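Local atomic coordinates of putative uncharacterized protein (Archaeoglobus fulgidus, PDB entry 4KPP), a protein that probably exchanges protons for calcium ions across the membrane, as a transporter of the sodium/calcium exchanger family. Residues Asn108-Gly113 / Ala253-Glu258; Ser117-Ile122 / Ser272-Ala277. One frame throughout, in Å; residues are numbered along the deposited sequence.

Contact 1 (Asn108-Gly113 / Ala253-Glu258); sequences NRLLIG and ASESPE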
# COMPACT_ATOMS: atom_id res chain seq x y z
N ASN A 108 -4.33 4.76 0.78
CA ASN A 108 -5.06 3.96 1.76
C ASN A 108 -6.50 3.66 1.37
O ASN A 108 -6.94 2.52 1.43
CB ASN A 108 -5.04 4.63 3.14
CG ASN A 108 -3.77 4.34 3.91
OD1 ASN A 108 -3.71 3.39 4.69
ND2 ASN A 108 -2.75 5.15 3.69
N ARG A 109 -7.23 4.70 0.97
CA ARG A 109 -8.64 4.55 0.66
C ARG A 109 -8.87 3.77 -0.64
O ARG A 109 -9.83 3.01 -0.75
CB ARG A 109 -9.35 5.91 0.63
CG ARG A 109 -9.30 6.64 1.96
CD ARG A 109 -10.58 7.43 2.23
NE ARG A 109 -10.83 8.46 1.23
CZ ARG A 109 -10.32 9.68 1.27
NH1 ARG A 109 -9.54 10.04 2.28
NH2 ARG A 109 -10.60 10.55 0.31
N LEU A 110 -7.98 3.96 -1.60
CA LEU A 110 -8.05 3.24 -2.86
C LEU A 110 -7.81 1.75 -2.63
O LEU A 110 -8.42 0.90 -3.27
CB LEU A 110 -7.01 3.77 -3.85
CG LEU A 110 -7.02 3.18 -5.25
CD1 LEU A 110 -7.94 3.98 -6.17
CD2 LEU A 110 -5.60 3.10 -5.81
N LEU A 111 -6.91 1.45 -1.70
CA LEU A 111 -6.53 0.08 -1.40
C LEU A 111 -7.73 -0.70 -0.87
O LEU A 111 -7.97 -1.84 -1.27
CB LEU A 111 -5.42 0.07 -0.35
CG LEU A 111 -4.34 -1.00 -0.38
CD1 LEU A 111 -3.88 -1.28 1.04
CD2 LEU A 111 -4.77 -2.29 -1.08
N ILE A 112 -8.48 -0.08 0.03
CA ILE A 112 -9.65 -0.74 0.60
C ILE A 112 -10.86 -0.60 -0.31
O ILE A 112 -11.51 -1.59 -0.63
CB ILE A 112 -9.98 -0.18 2.00
CG1 ILE A 112 -8.82 -0.47 2.96
CG2 ILE A 112 -11.29 -0.77 2.52
CD1 ILE A 112 -9.02 0.08 4.34
N GLY A 113 -11.15 0.63 -0.73
CA GLY A 113 -12.31 0.91 -1.55
C GLY A 113 -12.31 0.19 -2.89
O GLY A 113 -13.34 -0.29 -3.34
N ALA A 253 -1.16 4.08 -10.05
CA ALA A 253 0.03 3.57 -10.70
C ALA A 253 0.95 2.85 -9.72
O ALA A 253 1.77 2.02 -10.11
CB ALA A 253 0.78 4.70 -11.39
N SER A 254 0.82 3.17 -8.43
CA SER A 254 1.67 2.57 -7.41
C SER A 254 1.06 1.29 -6.84
O SER A 254 1.78 0.37 -6.45
CB SER A 254 1.93 3.58 -6.27
OG SER A 254 2.56 4.76 -6.76
N GLU A 255 -0.27 1.23 -6.79
CA GLU A 255 -0.97 0.10 -6.19
C GLU A 255 -1.38 -0.95 -7.23
O GLU A 255 -1.81 -2.05 -6.88
CB GLU A 255 -2.19 0.57 -5.40
CG GLU A 255 -1.90 1.63 -4.34
CD GLU A 255 -1.20 1.07 -3.11
OE1 GLU A 255 -0.20 1.69 -2.68
OE2 GLU A 255 -1.65 0.04 -2.57
N SER A 256 -1.26 -0.61 -8.51
CA SER A 256 -1.60 -1.54 -9.59
C SER A 256 -0.79 -2.85 -9.63
O SER A 256 -1.38 -3.92 -9.78
CB SER A 256 -1.54 -0.84 -10.96
OG SER A 256 -2.59 0.09 -11.09
N PRO A 257 0.56 -2.77 -9.53
CA PRO A 257 1.32 -4.02 -9.56
C PRO A 257 0.93 -4.95 -8.42
O PRO A 257 0.87 -6.17 -8.61
CB PRO A 257 2.77 -3.56 -9.38
CG PRO A 257 2.78 -2.17 -9.92
CD PRO A 257 1.45 -1.59 -9.52
N GLU A 258 0.67 -4.37 -7.25
CA GLU A 258 0.21 -5.13 -6.09
C GLU A 258 -1.14 -5.78 -6.36
O GLU A 258 -1.38 -6.92 -5.96
CB GLU A 258 0.11 -4.20 -4.88
CG GLU A 258 -0.60 -4.80 -3.69
CD GLU A 258 -1.25 -3.74 -2.83
OE1 GLU A 258 -1.46 -3.99 -1.62
OE2 GLU A 258 -1.56 -2.66 -3.36
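Glu255 bends sharply at its second torsion (chi2 -74°) and Glu258 stays stretched, with CG opposite the backbone nitrogen (chi1 169°); together these torsions bring both carboxyl groups to the end of Leu111. The contact belongs to the all-helical membrane core of the sodium/calcium exchanger fold, where helix 96-127, from the first of its two homologous halves, faces helix 242-267, from the second. The short axes come to 10.6 Å and cross at -36°, a spacing that leaves the gap to long side chains. The leucine side chain stands roughly perpendicular to those of both glutamates. Leu111 CG lies 3.6 Å from Glu255 OE2, while Leu111 CD2 sits against the other carboxyl group, 3.8 Å from Glu258 OE1 and 4.0 Å from Glu258 OE2. Leucine suits this place because its branched end fills the space beside both carboxyl groups, whose polar needs are met by other residues. No hydrogen bond joins the two segments, and the buried oxygens look to helix 271-285 instead: Gln285 NE2 bonds to Glu255 OE2, and Ser281 OG pairs with Glu258 OE1. Leu111 also packs on Gln285, so the residue that holds one carboxyl group lies against the leucine as well. Between the acids, Glu255 OE2 and Glu258 OE2 approach to 2.8 Å, but both are acceptor oxygens and the pair is not counted as a hydrogen bond. Pro257, which has no N-H to give, fits the kink at this point of the helix, where the nitrogens of Pro257 and Glu258 make no bond to the preceding turn; its ring rests on helix 32-60. One residue before Leu111, Leu110 meets the aliphatic part of Glu255 rather than its acid: Leu110 CD2 lies 4.2 Å from Glu255 CG.

Contact 2 (Ser117-Ile122 / Ser272-Ala277); sequences SLVAFI and SASMNA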
# COMPACT_ATOMS: atom_id res chain seq x y z
N SER A 117 -12.20 -4.66 -2.43
CA SER A 117 -13.50 -4.96 -3.01
C SER A 117 -13.36 -5.71 -4.34
O SER A 117 -14.04 -6.71 -4.57
CB SER A 117 -14.32 -3.69 -3.21
OG SER A 117 -13.76 -2.88 -4.22
N LEU A 118 -12.49 -5.20 -5.21
CA LEU A 118 -12.25 -5.80 -6.52
C LEU A 118 -11.79 -7.24 -6.38
O LEU A 118 -12.39 -8.15 -6.96
CB LEU A 118 -11.20 -4.99 -7.28
CG LEU A 118 -11.03 -5.08 -8.81
CD1 LEU A 118 -9.60 -5.45 -9.16
CD2 LEU A 118 -12.02 -6.04 -9.47
N VAL A 119 -10.74 -7.45 -5.59
CA VAL A 119 -10.18 -8.78 -5.38
C VAL A 119 -11.23 -9.73 -4.80
O VAL A 119 -11.32 -10.89 -5.22
CB VAL A 119 -8.94 -8.72 -4.47
CG1 VAL A 119 -8.50 -10.12 -4.05
CG2 VAL A 119 -7.80 -8.00 -5.18
N ALA A 120 -12.04 -9.23 -3.87
CA ALA A 120 -13.11 -10.04 -3.29
C ALA A 120 -14.15 -10.43 -4.34
O ALA A 120 -14.59 -11.57 -4.39
CB ALA A 120 -13.77 -9.31 -2.13
N PHE A 121 -14.53 -9.47 -5.19
CA PHE A 121 -15.51 -9.72 -6.25
C PHE A 121 -15.04 -10.75 -7.26
O PHE A 121 -15.80 -11.61 -7.69
CB PHE A 121 -15.88 -8.42 -6.97
CG PHE A 121 -16.92 -7.60 -6.26
CD1 PHE A 121 -17.97 -8.22 -5.61
CD2 PHE A 121 -16.84 -6.22 -6.25
CE1 PHE A 121 -18.93 -7.47 -4.95
CE2 PHE A 121 -17.79 -5.46 -5.59
CZ PHE A 121 -18.84 -6.09 -4.94
N ILE A 122 -13.77 -10.66 -7.64
CA ILE A 122 -13.19 -11.61 -8.58
C ILE A 122 -13.12 -13.00 -7.95
O ILE A 122 -13.39 -14.01 -8.61
CB ILE A 122 -11.78 -11.17 -9.04
CG1 ILE A 122 -11.88 -9.85 -9.80
CG2 ILE A 122 -11.12 -12.24 -9.89
CD1 ILE A 122 -10.55 -9.34 -10.32
N SER A 272 -6.85 -16.75 0.22
CA SER A 272 -6.43 -16.41 1.58
C SER A 272 -5.12 -15.63 1.61
O SER A 272 -5.04 -14.55 2.20
CB SER A 272 -6.30 -17.67 2.43
OG SER A 272 -7.55 -18.32 2.56
N ALA A 273 -4.09 -16.20 0.99
CA ALA A 273 -2.78 -15.55 0.93
C ALA A 273 -2.87 -14.21 0.20
O ALA A 273 -2.18 -13.25 0.56
CB ALA A 273 -1.77 -16.46 0.26
N SER A 274 -3.72 -14.15 -0.82
CA SER A 274 -3.92 -12.93 -1.58
C SER A 274 -4.49 -11.82 -0.70
O SER A 274 -4.04 -10.68 -0.75
CB SER A 274 -4.84 -13.19 -2.78
OG SER A 274 -4.94 -12.04 -3.60
N MET A 275 -5.49 -12.17 0.11
CA MET A 275 -6.09 -11.20 1.03
C MET A 275 -5.17 -10.87 2.20
O MET A 275 -5.20 -9.75 2.71
CB MET A 275 -7.44 -11.71 1.55
CG MET A 275 -8.52 -11.85 0.50
SD MET A 275 -8.83 -10.34 -0.44
CE MET A 275 -9.10 -9.15 0.87
N ASN A 276 -4.37 -11.84 2.63
CA ASN A 276 -3.38 -11.60 3.67
C ASN A 276 -2.44 -10.47 3.30
O ASN A 276 -2.07 -9.65 4.14
CB ASN A 276 -2.55 -12.87 3.95
CG ASN A 276 -3.30 -13.88 4.79
OD1 ASN A 276 -4.19 -13.53 5.56
ND2 ASN A 276 -2.94 -15.15 4.64
N ALA A 277 -2.06 -10.42 2.02
CA ALA A 277 -1.12 -9.43 1.53
C ALA A 277 -1.77 -8.05 1.44
O ALA A 277 -1.16 -7.05 1.83
CB ALA A 277 -0.57 -9.85 0.16
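Between segments 117-122 and 272-277, on helices 96-127 and 271-285, the nearest CA atoms are those of Val119 and Met275, 8.0 Å apart, a distance that side chains of moderate length can bridge. The CB of Val119 is aimed at the other helix, and CG1 does the touching. Met275 starts off less directly, but chi1 (-65°) and a bend at chi2 (-55°) place its sulfur near the valine, while the further bend at chi3 only sets where CE goes beyond it. Met275 SD ends 3.6 Å from Val119 CG1, and the two side chains lie alongside, running in opposite senses. This is plain apolar helix packing within the transporter's membrane fold: the beta-branched valine offers a methyl close to its own backbone, and the flexible methionine reaches it by folding. Val119 also packs on Leu259 and Ile263 of helix 242-267. Ser274 adds a looser touch, its OG 4.1 Å from Val119 CG1. The serine suits a helix face that is close to a neighbouring backbone, for its hydroxyl hydrogen-bonds to Ala262 O while its small bulk leaves room for the valine. The side chain of Met275 lies about 10 Å from the bound calcium ion.

In the fold
Both contacts are buried and share helix 96-127, which meets two helices that follow each other in the chain: helix 242-267 in contact 1 and helix 271-285 in contact 2. Their centres stand 12 Å apart. Contact 1 lies about 6 Å from the centre of the chain and contact 2, centre to centre, about 14 Å, so the acidic pair sits nearer the middle of the chain. There a leucine faces two acids that find hydrogen-bond partners on helix 271-285; in contact 2 that helix gives chiefly the thioether of Met275, with the serine hydroxyl turned to a backbone carbonyl. Each helix of the consecutive pair also enters the other's contact, so the three helices pack against one another.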